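Local coordinates for protein kinase containing Z-DNA binding domains (Danio rerio, PDB 4LB6), which binds left-handed Z-DNA through its N-terminal Zalpha domain and, as a GCN2-subfamily kinase, probably phosphorylates the translation initiation factor eIF2alpha, at residues I12-C17 and H45-L49; G24-Q29 and R64-N68. Numbering follows the deposited sequence.

Interaction 1: residues I12-C17 and H45-L49; sequences IEMRIC and HLYSL. With nucleotides of chain B.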
# COMPACT_ATOMS: atom_id res chain seq x y z
N ILE A 12 -3.02 17.80 -18.88
CA ILE A 12 -3.23 16.67 -17.95
C ILE A 12 -4.64 16.17 -18.10
O ILE A 12 -4.88 14.98 -18.18
CB ILE A 12 -3.04 17.11 -16.46
CG1 ILE A 12 -1.61 17.54 -16.21
CG2 ILE A 12 -3.49 16.00 -15.46
CD1 ILE A 12 -0.63 16.48 -16.53
N GLU A 13 -5.60 17.11 -18.12
CA GLU A 13 -6.98 16.68 -18.12
C GLU A 13 -7.28 16.01 -19.44
O GLU A 13 -7.98 15.02 -19.45
CB GLU A 13 -7.96 17.82 -17.79
CG GLU A 13 -8.08 18.00 -16.29
CD GLU A 13 -8.93 19.16 -15.80
OE1 GLU A 13 -9.77 19.71 -16.53
OE2 GLU A 13 -8.76 19.51 -14.60
N MET A 14 -6.76 16.53 -20.55
CA MET A 14 -6.95 15.87 -21.84
C MET A 14 -6.38 14.45 -21.81
O MET A 14 -7.00 13.49 -22.32
CB MET A 14 -6.30 16.69 -22.97
CG MET A 14 -6.20 15.92 -24.28
SD MET A 14 -5.48 16.96 -25.57
CE MET A 14 -6.45 18.44 -25.38
N ARG A 15 -5.19 14.32 -21.23
CA ARG A 15 -4.52 13.02 -21.18
C ARG A 15 -5.28 11.99 -20.31
O ARG A 15 -5.38 10.81 -20.64
CB ARG A 15 -3.06 13.17 -20.73
CG ARG A 15 -2.11 13.71 -21.88
CD ARG A 15 -0.65 13.90 -21.34
NE ARG A 15 -0.03 12.60 -21.05
CZ ARG A 15 0.81 12.31 -20.04
NH1 ARG A 15 1.17 13.23 -19.13
NH2 ARG A 15 1.28 11.07 -19.95
N ILE A 16 -5.87 12.46 -19.22
CA ILE A 16 -6.69 11.60 -18.39
C ILE A 16 -7.94 11.16 -19.13
O ILE A 16 -8.30 9.97 -19.12
CB ILE A 16 -7.11 12.33 -17.10
CG1 ILE A 16 -5.85 12.50 -16.23
CG2 ILE A 16 -8.17 11.46 -16.30
CD1 ILE A 16 -5.98 13.47 -14.98
N CYS A 17 -8.59 12.10 -19.79
CA CYS A 17 -9.84 11.78 -20.46
C CYS A 17 -9.54 10.87 -21.63
O CYS A 17 -10.34 10.00 -21.99
CB CYS A 17 -10.53 13.04 -20.95
SG CYS A 17 -11.30 13.95 -19.56
N HIS A 45 -7.42 16.12 -10.59
CA HIS A 45 -8.10 16.38 -11.87
C HIS A 45 -9.34 15.52 -12.10
O HIS A 45 -10.28 16.01 -12.72
CB HIS A 45 -7.09 16.31 -13.04
CG HIS A 45 -6.15 17.48 -13.04
ND1 HIS A 45 -6.55 18.75 -13.42
CD2 HIS A 45 -4.87 17.59 -12.63
CE1 HIS A 45 -5.53 19.58 -13.29
NE2 HIS A 45 -4.50 18.90 -12.82
N LEU A 46 -9.35 14.26 -11.64
CA LEU A 46 -10.56 13.44 -11.79
C LEU A 46 -11.73 14.07 -11.03
O LEU A 46 -12.86 14.17 -11.56
CB LEU A 46 -10.30 12.03 -11.23
CG LEU A 46 -9.53 11.15 -12.22
CD1 LEU A 46 -9.06 9.86 -11.48
CD2 LEU A 46 -10.37 10.74 -13.41
N TYR A 47 -11.45 14.49 -9.79
CA TYR A 47 -12.52 15.11 -8.96
C TYR A 47 -13.00 16.40 -9.60
O TYR A 47 -14.21 16.68 -9.68
CB TYR A 47 -12.11 15.29 -7.48
CG TYR A 47 -12.27 13.97 -6.74
CD1 TYR A 47 -11.20 13.04 -6.68
CD2 TYR A 47 -13.53 13.57 -6.24
CE1 TYR A 47 -11.37 11.79 -6.06
CE2 TYR A 47 -13.71 12.34 -5.61
CZ TYR A 47 -12.65 11.43 -5.54
OH TYR A 47 -12.84 10.22 -4.87
N SER A 48 -12.05 17.20 -10.09
CA SER A 48 -12.43 18.41 -10.87
C SER A 48 -13.25 18.13 -12.14
O SER A 48 -14.20 18.88 -12.47
CB SER A 48 -11.18 19.21 -11.25
OG SER A 48 -11.56 20.25 -12.14
N LEU A 49 -12.85 17.11 -12.89
CA LEU A 49 -13.61 16.73 -14.08
C LEU A 49 -14.98 16.15 -13.72
O LEU A 49 -15.92 16.23 -14.50
CB LEU A 49 -12.86 15.69 -14.90
CG LEU A 49 -11.63 16.17 -15.62
CD1 LEU A 49 -10.64 15.04 -15.95
CD2 LEU A 49 -12.11 16.90 -16.89
P DG B 5 -4.87 11.51 -3.33
OP1 DG B 5 -4.84 10.30 -4.17
OP2 DG B 5 -3.62 12.19 -2.83
O5' DG B 5 -5.77 12.57 -4.07
C5' DG B 5 -5.95 13.97 -3.54
C4' DG B 5 -7.04 14.68 -4.30
O4' DG B 5 -8.30 14.00 -4.20
C3' DG B 5 -7.34 16.07 -3.66
O3' DG B 5 -6.52 16.97 -4.43
C2' DG B 5 -8.79 16.29 -3.98
C1' DG B 5 -9.41 14.90 -4.12
N9 DG B 5 -10.23 14.39 -3.01
C8 DG B 5 -11.50 13.92 -3.16
N7 DG B 5 -12.02 13.41 -2.05
C5 DG B 5 -11.04 13.62 -1.08
C6 DG B 5 -11.04 13.23 0.29
O6 DG B 5 -11.94 12.67 0.91
N1 DG B 5 -9.84 13.53 0.94
C2 DG B 5 -8.75 14.08 0.29
N2 DG B 5 -7.63 14.27 1.03
N3 DG B 5 -8.77 14.42 -1.04
C4 DG B 5 -9.93 14.15 -1.66
P DC B 4 -9.90 8.12 -3.52
OP1 DC B 4 -10.79 8.73 -4.60
OP2 DC B 4 -8.53 7.58 -3.94
O5' DC B 4 -9.71 9.26 -2.50
C5' DC B 4 -9.29 10.65 -2.90
C4' DC B 4 -8.18 11.23 -2.07
O4' DC B 4 -8.67 11.30 -0.68
C3' DC B 4 -6.90 10.34 -2.02
O3' DC B 4 -5.69 11.15 -2.01
C2' DC B 4 -7.06 9.60 -0.64
C1' DC B 4 -7.67 10.76 0.14
N1 DC B 4 -8.35 10.22 1.34
C2 DC B 4 -7.65 10.14 2.53
O2 DC B 4 -6.51 10.56 2.58
N3 DC B 4 -8.25 9.58 3.61
C4 DC B 4 -9.50 9.09 3.50
N4 DC B 4 -10.00 8.55 4.67
C5 DC B 4 -10.22 9.10 2.27
C6 DC B 4 -9.59 9.66 1.23
O HOH W 1 -12.39 20.22 -14.94

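Interaction 2: residues G24-Q29 and R64-N68; sequences GRSTVQ and RPVWN. With nucleotides of chain B.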
# COMPACT_ATOMS: atom_id res chain seq x y z
N GLY A 24 -11.99 2.72 -20.99
CA GLY A 24 -13.18 2.62 -20.18
C GLY A 24 -12.86 2.67 -18.69
O GLY A 24 -11.85 3.26 -18.26
N ARG A 25 -13.73 2.03 -17.90
CA ARG A 25 -13.68 2.04 -16.44
C ARG A 25 -12.26 1.80 -15.96
O ARG A 25 -11.66 0.78 -16.30
CB ARG A 25 -14.63 0.97 -15.87
CG ARG A 25 -16.10 1.41 -15.81
CD ARG A 25 -17.10 0.27 -15.65
NE ARG A 25 -17.16 -0.24 -14.28
CZ ARG A 25 -17.62 0.45 -13.24
NH1 ARG A 25 -18.07 1.70 -13.38
NH2 ARG A 25 -17.63 -0.12 -12.04
N SER A 26 -11.73 2.73 -15.15
CA SER A 26 -10.37 2.65 -14.65
C SER A 26 -10.25 3.24 -13.25
O SER A 26 -11.04 4.13 -12.87
CB SER A 26 -9.45 3.43 -15.57
OG SER A 26 -9.59 2.99 -16.89
N THR A 27 -9.27 2.75 -12.49
CA THR A 27 -8.94 3.35 -11.20
C THR A 27 -7.83 4.39 -11.40
O THR A 27 -7.18 4.44 -12.46
CB THR A 27 -8.42 2.29 -10.20
OG1 THR A 27 -7.20 1.76 -10.73
CG2 THR A 27 -9.48 1.16 -10.03
N VAL A 28 -7.64 5.24 -10.40
CA VAL A 28 -6.57 6.23 -10.50
C VAL A 28 -5.20 5.53 -10.67
O VAL A 28 -4.28 6.06 -11.30
CB VAL A 28 -6.55 7.20 -9.28
CG1 VAL A 28 -6.31 6.46 -7.90
CG2 VAL A 28 -5.54 8.40 -9.53
N GLN A 29 -5.07 4.35 -10.09
CA GLN A 29 -3.80 3.66 -10.15
C GLN A 29 -3.46 3.28 -11.61
O GLN A 29 -2.32 3.52 -12.08
CB GLN A 29 -3.83 2.43 -9.23
CG GLN A 29 -3.72 2.77 -7.70
CD GLN A 29 -5.04 3.21 -7.05
OE1 GLN A 29 -6.11 3.13 -7.65
NE2 GLN A 29 -4.97 3.64 -5.79
N ARG A 64 -11.58 0.92 -4.46
CA ARG A 64 -11.10 1.98 -5.32
C ARG A 64 -12.25 2.50 -6.12
O ARG A 64 -12.92 1.72 -6.76
CB ARG A 64 -10.06 1.43 -6.28
CG ARG A 64 -9.03 0.59 -5.60
CD ARG A 64 -7.79 0.55 -6.46
NE ARG A 64 -6.67 0.62 -5.53
CZ ARG A 64 -5.46 0.17 -5.80
NH1 ARG A 64 -5.23 -0.41 -6.96
NH2 ARG A 64 -4.51 0.31 -4.89
N PRO A 65 -12.45 3.82 -6.11
CA PRO A 65 -13.44 4.36 -7.02
C PRO A 65 -13.02 3.99 -8.43
O PRO A 65 -11.82 3.77 -8.69
CB PRO A 65 -13.34 5.88 -6.82
CG PRO A 65 -12.76 6.02 -5.38
CD PRO A 65 -11.82 4.85 -5.26
N VAL A 66 -14.01 3.83 -9.29
CA VAL A 66 -13.76 3.52 -10.68
C VAL A 66 -14.32 4.62 -11.53
O VAL A 66 -15.49 5.01 -11.38
CB VAL A 66 -14.39 2.15 -11.06
CG1 VAL A 66 -14.41 1.99 -12.53
CG2 VAL A 66 -13.58 0.99 -10.39
N TRP A 67 -13.50 5.11 -12.45
CA TRP A 67 -13.82 6.32 -13.19
C TRP A 67 -14.17 5.98 -14.63
O TRP A 67 -13.62 5.04 -15.17
CB TRP A 67 -12.61 7.25 -13.15
CG TRP A 67 -12.32 7.71 -11.74
CD1 TRP A 67 -11.50 7.13 -10.84
CD2 TRP A 67 -12.89 8.84 -11.10
NE1 TRP A 67 -11.49 7.86 -9.63
CE2 TRP A 67 -12.37 8.90 -9.77
CE3 TRP A 67 -13.81 9.81 -11.51
CZ2 TRP A 67 -12.72 9.91 -8.87
CZ3 TRP A 67 -14.16 10.80 -10.62
CH2 TRP A 67 -13.63 10.84 -9.32
N ASN A 68 -15.06 6.75 -15.24
CA ASN A 68 -15.28 6.65 -16.67
C ASN A 68 -15.77 7.98 -17.24
O ASN A 68 -16.13 8.89 -16.52
CB ASN A 68 -16.28 5.53 -16.96
CG ASN A 68 -16.14 4.97 -18.37
OD1 ASN A 68 -15.35 5.47 -19.17
ND2 ASN A 68 -16.91 3.94 -18.68
P DG B 3 -7.34 2.14 -2.24
OP1 DG B 3 -7.83 0.71 -2.22
OP2 DG B 3 -6.55 2.73 -3.32
O5' DG B 3 -8.76 2.88 -2.14
C5' DG B 3 -8.78 4.33 -2.04
C4' DG B 3 -10.14 4.82 -1.63
O4' DG B 3 -10.62 4.19 -0.36
C3' DG B 3 -10.18 6.36 -1.50
O3' DG B 3 -10.61 6.92 -2.80
C2' DG B 3 -11.35 6.53 -0.49
C1' DG B 3 -11.37 5.20 0.35
N9 DG B 3 -10.78 5.20 1.70
C8 DG B 3 -11.34 4.69 2.85
N7 DG B 3 -10.59 4.80 3.90
C5 DG B 3 -9.39 5.36 3.42
C6 DG B 3 -8.23 5.66 4.13
O6 DG B 3 -8.03 5.45 5.32
N1 DG B 3 -7.23 6.23 3.34
C2 DG B 3 -7.41 6.39 1.99
N2 DG B 3 -6.34 6.87 1.39
N3 DG B 3 -8.53 6.08 1.28
C4 DG B 3 -9.49 5.64 2.09
O HOH W 2 -9.62 5.32 -8.03

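Interaction 1: residues I12-C17 and H45-L49
A short, nearly straight hydrogen bond ties two helices that otherwise meet largely through apolar side chains: His-45 ND1 donates to Glu-13 OE2 at 2.6 Å, with an N-H...O angle of 166°. The helices carrying these residues, 10-23 and 39-51, cross almost at right angles (83°), their axes 10.5 Å apart over these segments, and the backbones come nearest at the same Glu-13/His-45 pair. The carboxylate lies at the edge of the imidazole, while Ile-12 covers one ring face; its CG2 sits 3.5 Å from His-45 CD2. The other oxygen, Glu-13 OE1, accepts from water 1 at 3.1 Å, and that water is also 2.9 Å from Ser-48 OG, so the carboxylate reaches one turn further along the second helix. Deeper in, Ile-16 CG2 packs on Leu-46 CD2 (3.7 Å), and Cys-17 SG rests 3.8 Å from Leu-49 CD1. Ile-16 also touches Leu-35, and Leu-46 touches Ile-31, so helix 28-35 closes the three-helix core of this winged helix-turn-helix domain. Tyr-47 takes no part in the helix packing and faces the DNA: its OH donates to DC4 OP1 of chain B (2.5 Å), and its ring face meets DG5 C8 of chain B, 3.6 Å from Tyr-47 CE1. The chemistry thus divides helix 39-51: His-45, Leu-46, Leu-49 and, through water, Ser-48 join helix 10-23, while Tyr-47 contacts Z-DNA.

Interaction 2: residues G24-Q29 and R64-N68
Two backbone hydrogen bonds, Ser-26 N to Trp-67 O (3.0 Å) and Trp-67 N to Ser-26 O (2.7 Å), make Ser-26/Trp-67 a hydrogen-bonded antiparallel pair, a single bridge that lays the 24-29 segment along strand 66-69. Both carbonyls also receive a CA-H...O contact: Arg-25 CA is 3.3 Å from Trp-67 O, and Val-66 CA is 3.5 Å from Ser-26 O. The other edge of the strand is taken by strand 55-58, through Val-66 with Thr-58 and Asn-68 with Phe-56. Ser-26 OG donates to Gly-24 O at 2.7 Å, bracing the bend where Gly-24, with positive phi, leaves helix 10-23. Thr-27 is the N-cap of helix 28-35: its side chain caps a backbone N just past the segment and Asp-30 OD2 accepts from Thr-27 N, a capping box. Water 2 joins that helix start to the strand, accepting from Val-28 N (3.1 Å) and donating to Pro-65 O (2.8 Å). At the DNA end, Gln-29 CD lies over the Arg-64 guanidinium, and both residues reach one phosphate oxygen of chain B: Arg-64 NE donates to DG3 OP2 at 3.1 Å, whereas the 3.1 Å bond from Gln-29 NE2 to DG3 OP2 is weak. The backbone pairing sets the wing beside the start of helix 28-35, consistent with both side chains reaching the same phosphate oxygen.

The two contacts lie on opposite sides of the chain's centre, with their own centres about 12 Å apart, and belong to one winged helix-turn-helix domain. Their segments alternate along the chain: 12-17, then 24-29, 45-49 and 64-68. Interaction 1 crosses helices 10-23 and 39-51; interaction 2 joins the loop and start of helix 28-35 to strand 66-69 of the wing. They meet mainly at Trp-67, which packs edge-to-face with Tyr-47 (Tyr-47 CE1 to Trp-67 CZ2, 3.6 Å) and whose NE1 lies 3.6 Å from Leu-46 CD1. Helix 39-51 and the wing are thereby held together, presenting consecutive nucleotides of one Z-DNA strand with a single, continuous protein surface.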